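Local coordinates for protein 2-hydroxyhepta-2,4-diene-1,7-dioate isomerase (Corynebacterium glutamicum, PDB 4DBF) that probably acts as a magnesium-binding lyase or isomerase of the fumarylacetoacetate hydrolase family, apparently decarboxylating oxaloacetate, at residues V133-E138 against I210-T215; S169-Q174 against A260-M265. All coordinates share one frame; numbering follows the deposited sequence.

Contact 1 (V133-E138 against I210-T215); sequences VEFEGE and IKARLT. With MG (magnesium ion), chain C.
Where Phe135 meets Ala212 and Gly137 meets Ile210, the two segments share no hydrogen bond; their closest CA atoms, those of Gly137 and Ala212, are 6.5 Å apart. Strand 133-143, interrupted here around Phe135 and Glu136, belongs to a different sheet from strand 209-216. The layers meet instead through side-chain packing and a methyl laid on the backbone of Gly137. Ala212 CB sits 3.4 Å from Phe135 CE1, approaching the ring at an oblique angle and touching CD1 and CZ less closely. Phe135 reaches this methyl because its CG lies between the backbone N and the carbonyl carbon (chi1 62°), which turns the ring from the interrupted strand toward the other layer. Further along, the CG2 branch of Ile210 lies 3.6 Å from Gly137 O; glycine has no side chain to stand between that methyl and the peptide. Ile271 and Ile273 of the adjoining strand 270-275 extend the same apolar layer, touching Phe135 and Ala212 respectively.

The other side of segment 133-138 has quite different chemistry. Glu136 and Glu138 point away from strand 209-216, and each runs extended beyond CG to give magnesium one carboxylate oxygen: Glu136 OE1 at 2.2 Å and Glu138 OE2 at 2.1 Å. Those two oxygens come within 3.1 Å of each other, a closeness that the shared cation probably makes tolerable. Three waters and Asp167 bring the ligands to six. Water 1, across the metal from Glu136 OE1, also donates to Glu138 OE1 over 2.7 Å, so both oxygens of Glu138 are engaged and its carboxylate is restrained in rotation. A strand with one apolar side packed on a second sheet and the other carrying acidic ligands thus builds the two-glutamate, one-aspartate magnesium site of this FAH-family enzyme.

Contact 2 (S169-Q174 against A260-M265); sequences SSRDLQ and AGTEAM
Arg171 supplies most of the surface buried here, and the main chain of Ala260 is its principal partner. The carbonyl oxygen of Ala260 lies over the centre of one guanidinium face, 3.2 Å above the plane. Ala260 O is 3.3 Å from Arg171 NH2, but from that direction the N-H bonds, which lie in the guanidinium plane, are poorly aimed, and no hydrogen bond results. The contact is better understood as a polar carbonyl resting on a cationic face, where its partial negative charge is probably welcome. Arg171 attains this position by bending at chi2 (-62°), which folds the chain before it straightens toward CZ.

Thr262 approaches from another direction: its backbone N is near the guanidinium plane, at the edge, 4.1 Å from Arg171 NH2. That N-H is used on Glu134 OE1, which also receives the salt bridge from Arg171 NE, while Thr262 OG1 bonds to Phe135 O. The loop and the arginine therefore share a carboxylate.

The guanidinium is also held within its own segment. Arg171 NH1 donates to Gln174 OE1 at 3.0 Å, with an N-H...O angle of 164°; the bond lies close to the guanidinium plane and uses a carbonyl lone pair of the glutamine. One helical turn separates the two residues. Ser170 precedes them as N-cap, its OG accepting from Leu173 N at 3.2 Å, and so fixes the start of the helix from which Arg171 projects.

Arg171 NH2, finally, forms a salt bridge with Glu136 OE2, the oxygen of that metal ligand not bonded to magnesium. Arg171 can thus help to orient the carboxylate, and the loop carbonyl of Ala260 covers one face of a second-shell arginine at the edge of a magnesium site.

How the contacts relate
Contact 1 is buried and contact 2 lies at the surface, yet their centres are only about 11 Å apart and strands 133-143 and 159-170, which contribute to them, are antiparallel neighbours. Contact 1 joins two sheets mainly by apolar groups, with no hydrogen bond across it; contact 2 sets a helix start against a loop through a cationic group and a backbone carbonyl. Segment 133-138 connects them, since its acidic side chains and its backbone serve partners in 169-174 and 260-265. The same loop also packs Glu263 CG against Leu214 CD2. Together they illustrate how an apolar core interface and a charged outer shell can meet on either side of one metal-bearing strand.

Contact 1 (V133-E138 against I210-T215)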
# COMPACT_ATOMS: atom_id res chain seq x y z
N VAL A 133 15.27 3.09 15.95
CA VAL A 133 14.35 3.81 15.10
C VAL A 133 14.87 5.17 14.72
O VAL A 133 15.00 6.03 15.55
CB VAL A 133 13.00 3.96 15.77
CG1 VAL A 133 12.05 4.75 14.94
CG2 VAL A 133 12.43 2.62 16.10
N GLU A 134 15.17 5.33 13.45
CA GLU A 134 15.69 6.58 12.92
C GLU A 134 14.67 7.32 12.07
O GLU A 134 13.79 6.74 11.54
CB GLU A 134 16.97 6.34 12.11
CG GLU A 134 18.07 5.68 12.91
CD GLU A 134 19.39 5.55 12.19
OE1 GLU A 134 19.46 5.70 10.99
OE2 GLU A 134 20.36 5.31 12.86
N PHE A 135 14.85 8.61 11.95
CA PHE A 135 14.06 9.43 11.09
C PHE A 135 14.78 9.63 9.78
O PHE A 135 15.93 9.39 9.68
CB PHE A 135 13.88 10.78 11.73
CG PHE A 135 15.16 11.51 11.92
CD1 PHE A 135 15.69 12.26 10.92
CD2 PHE A 135 15.86 11.38 13.09
CE1 PHE A 135 16.87 12.90 11.09
CE2 PHE A 135 17.04 12.04 13.27
CZ PHE A 135 17.54 12.80 12.27
N GLU A 136 14.06 10.09 8.79
CA GLU A 136 14.68 10.48 7.55
C GLU A 136 13.84 11.60 6.97
O GLU A 136 12.74 11.38 6.66
CB GLU A 136 14.70 9.34 6.54
CG GLU A 136 15.20 8.00 6.99
CD GLU A 136 15.36 7.01 5.85
OE1 GLU A 136 14.51 6.95 5.00
OE2 GLU A 136 16.32 6.28 5.84
N GLY A 137 14.39 12.78 6.85
CA GLY A 137 13.67 13.85 6.22
C GLY A 137 13.73 13.78 4.73
O GLY A 137 14.78 13.70 4.19
N GLU A 138 12.59 13.85 4.08
CA GLU A 138 12.51 13.74 2.65
C GLU A 138 11.55 14.69 2.01
O GLU A 138 10.55 15.01 2.54
CB GLU A 138 12.17 12.31 2.20
CG GLU A 138 12.81 11.23 3.01
CD GLU A 138 12.75 9.84 2.42
OE1 GLU A 138 12.34 9.61 1.33
OE2 GLU A 138 13.15 8.94 3.10
N ILE A 210 17.81 20.06 3.17
CA ILE A 210 16.77 19.38 3.93
C ILE A 210 17.39 19.07 5.28
O ILE A 210 18.36 18.32 5.34
CB ILE A 210 16.33 18.10 3.23
CG1 ILE A 210 15.62 18.41 1.91
CG2 ILE A 210 15.41 17.26 4.17
CD1 ILE A 210 15.44 17.17 1.04
N LYS A 211 16.89 19.69 6.35
CA LYS A 211 17.56 19.63 7.62
C LYS A 211 16.64 18.97 8.63
O LYS A 211 15.40 19.07 8.47
CB LYS A 211 17.96 21.02 8.09
CG LYS A 211 19.11 21.59 7.21
CD LYS A 211 19.44 23.07 7.52
CE LYS A 211 20.78 23.45 6.83
NZ LYS A 211 21.26 24.70 7.40
N ALA A 212 17.22 18.29 9.62
CA ALA A 212 16.44 17.71 10.70
C ALA A 212 17.13 17.97 12.04
O ALA A 212 18.35 17.79 12.17
CB ALA A 212 16.26 16.23 10.49
N ARG A 213 16.34 18.42 13.00
CA ARG A 213 16.83 18.71 14.33
C ARG A 213 16.15 17.78 15.31
O ARG A 213 14.89 17.75 15.38
CB ARG A 213 16.54 20.17 14.67
CG ARG A 213 17.35 21.13 13.77
CD ARG A 213 16.97 22.58 13.94
NE ARG A 213 17.87 23.39 13.12
CZ ARG A 213 17.66 23.73 11.85
NH1 ARG A 213 16.54 23.34 11.20
NH2 ARG A 213 18.57 24.45 11.23
N LEU A 214 16.97 17.01 16.04
CA LEU A 214 16.51 16.10 17.05
C LEU A 214 16.72 16.71 18.43
O LEU A 214 17.85 17.06 18.79
CB LEU A 214 17.27 14.77 16.99
CG LEU A 214 16.92 13.61 17.95
CD1 LEU A 214 15.49 13.06 17.79
CD2 LEU A 214 17.94 12.44 17.79
N THR A 215 15.64 16.80 19.19
CA THR A 215 15.76 17.22 20.56
C THR A 215 15.80 15.94 21.41
O THR A 215 14.83 15.18 21.43
CB THR A 215 14.54 18.11 20.93
OG1 THR A 215 14.51 19.25 20.05
CG2 THR A 215 14.54 18.52 22.47
MG MG C . 13.72 6.88 2.99
O HOH W 1 12.71 6.92 1.08
O HOH W 2 14.41 5.00 2.49
O HOH W 3 15.54 7.60 2.40

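Contact 2 (S169-Q174 against A260-M265)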
# COMPACT_ATOMS: atom_id res chain seq x y z
N SER A 169 12.08 4.71 10.36
CA SER A 169 12.55 3.38 10.01
C SER A 169 13.25 2.74 11.24
O SER A 169 14.18 3.37 11.79
CB SER A 169 13.66 3.52 8.92
OG SER A 169 13.33 4.55 7.94
N SER A 170 12.81 1.54 11.63
CA SER A 170 13.54 0.73 12.64
C SER A 170 14.72 0.09 11.90
O SER A 170 14.51 -0.82 11.08
CB SER A 170 12.66 -0.39 13.18
OG SER A 170 13.43 -1.31 14.00
N ARG A 171 15.94 0.55 12.13
CA ARG A 171 17.10 -0.04 11.42
C ARG A 171 17.32 -1.49 11.79
O ARG A 171 17.78 -2.29 10.99
CB ARG A 171 18.38 0.73 11.75
CG ARG A 171 18.30 2.18 11.41
CD ARG A 171 18.09 2.46 9.88
NE ARG A 171 18.20 3.87 9.61
CZ ARG A 171 17.69 4.49 8.53
NH1 ARG A 171 17.00 3.81 7.64
NH2 ARG A 171 17.78 5.79 8.41
N ASP A 172 17.02 -1.83 13.04
CA ASP A 172 17.13 -3.23 13.47
C ASP A 172 16.18 -4.15 12.74
O ASP A 172 16.54 -5.31 12.38
CB ASP A 172 16.90 -3.36 15.00
CG ASP A 172 18.07 -2.80 15.84
OD1 ASP A 172 19.14 -2.52 15.27
OD2 ASP A 172 17.86 -2.54 17.07
N LEU A 173 14.92 -3.69 12.55
CA LEU A 173 13.97 -4.55 11.81
C LEU A 173 14.33 -4.61 10.33
O LEU A 173 14.11 -5.70 9.72
CB LEU A 173 12.51 -4.11 11.96
CG LEU A 173 11.94 -4.22 13.39
CD1 LEU A 173 10.58 -3.57 13.42
CD2 LEU A 173 11.85 -5.67 13.88
N GLN A 174 14.86 -3.52 9.77
CA GLN A 174 15.25 -3.56 8.36
C GLN A 174 16.27 -4.73 8.15
O GLN A 174 16.16 -5.54 7.21
CB GLN A 174 15.92 -2.30 7.93
CG GLN A 174 15.02 -1.18 7.61
CD GLN A 174 15.79 0.04 7.11
OE1 GLN A 174 16.03 0.98 7.81
NE2 GLN A 174 16.18 -0.00 5.85
N ALA A 260 20.90 7.37 4.07
CA ALA A 260 20.44 6.11 4.65
C ALA A 260 20.74 5.89 6.16
O ALA A 260 20.42 4.81 6.70
CB ALA A 260 21.03 4.98 3.88
N GLY A 261 21.32 6.87 6.81
CA GLY A 261 21.57 6.76 8.25
C GLY A 261 21.59 8.08 8.96
O GLY A 261 22.39 8.96 8.63
N THR A 262 20.72 8.25 9.94
CA THR A 262 20.71 9.50 10.67
C THR A 262 21.04 9.40 12.17
O THR A 262 22.19 9.49 12.54
CB THR A 262 19.35 10.17 10.48
OG1 THR A 262 18.33 9.28 10.95
CG2 THR A 262 19.10 10.53 8.95
N GLU A 263 20.05 9.20 13.02
CA GLU A 263 20.28 9.09 14.46
C GLU A 263 19.06 8.42 15.11
O GLU A 263 17.91 8.79 14.81
CB GLU A 263 20.54 10.46 15.12
CG GLU A 263 20.65 10.45 16.69
CD GLU A 263 22.04 10.05 17.24
OE1 GLU A 263 23.09 10.32 16.59
OE2 GLU A 263 22.06 9.47 18.35
N ALA A 264 19.27 7.48 16.02
CA ALA A 264 18.12 6.85 16.68
C ALA A 264 17.33 7.81 17.58
O ALA A 264 17.88 8.74 18.19
CB ALA A 264 18.54 5.58 17.46
N MET A 265 16.03 7.56 17.66
CA MET A 265 15.12 8.40 18.41
C MET A 265 14.56 7.51 19.48
O MET A 265 14.31 6.32 19.22
CB MET A 265 13.95 8.80 17.48
CG MET A 265 14.38 9.68 16.37
SD MET A 265 12.88 10.26 15.54
CE MET A 265 12.06 8.87 14.93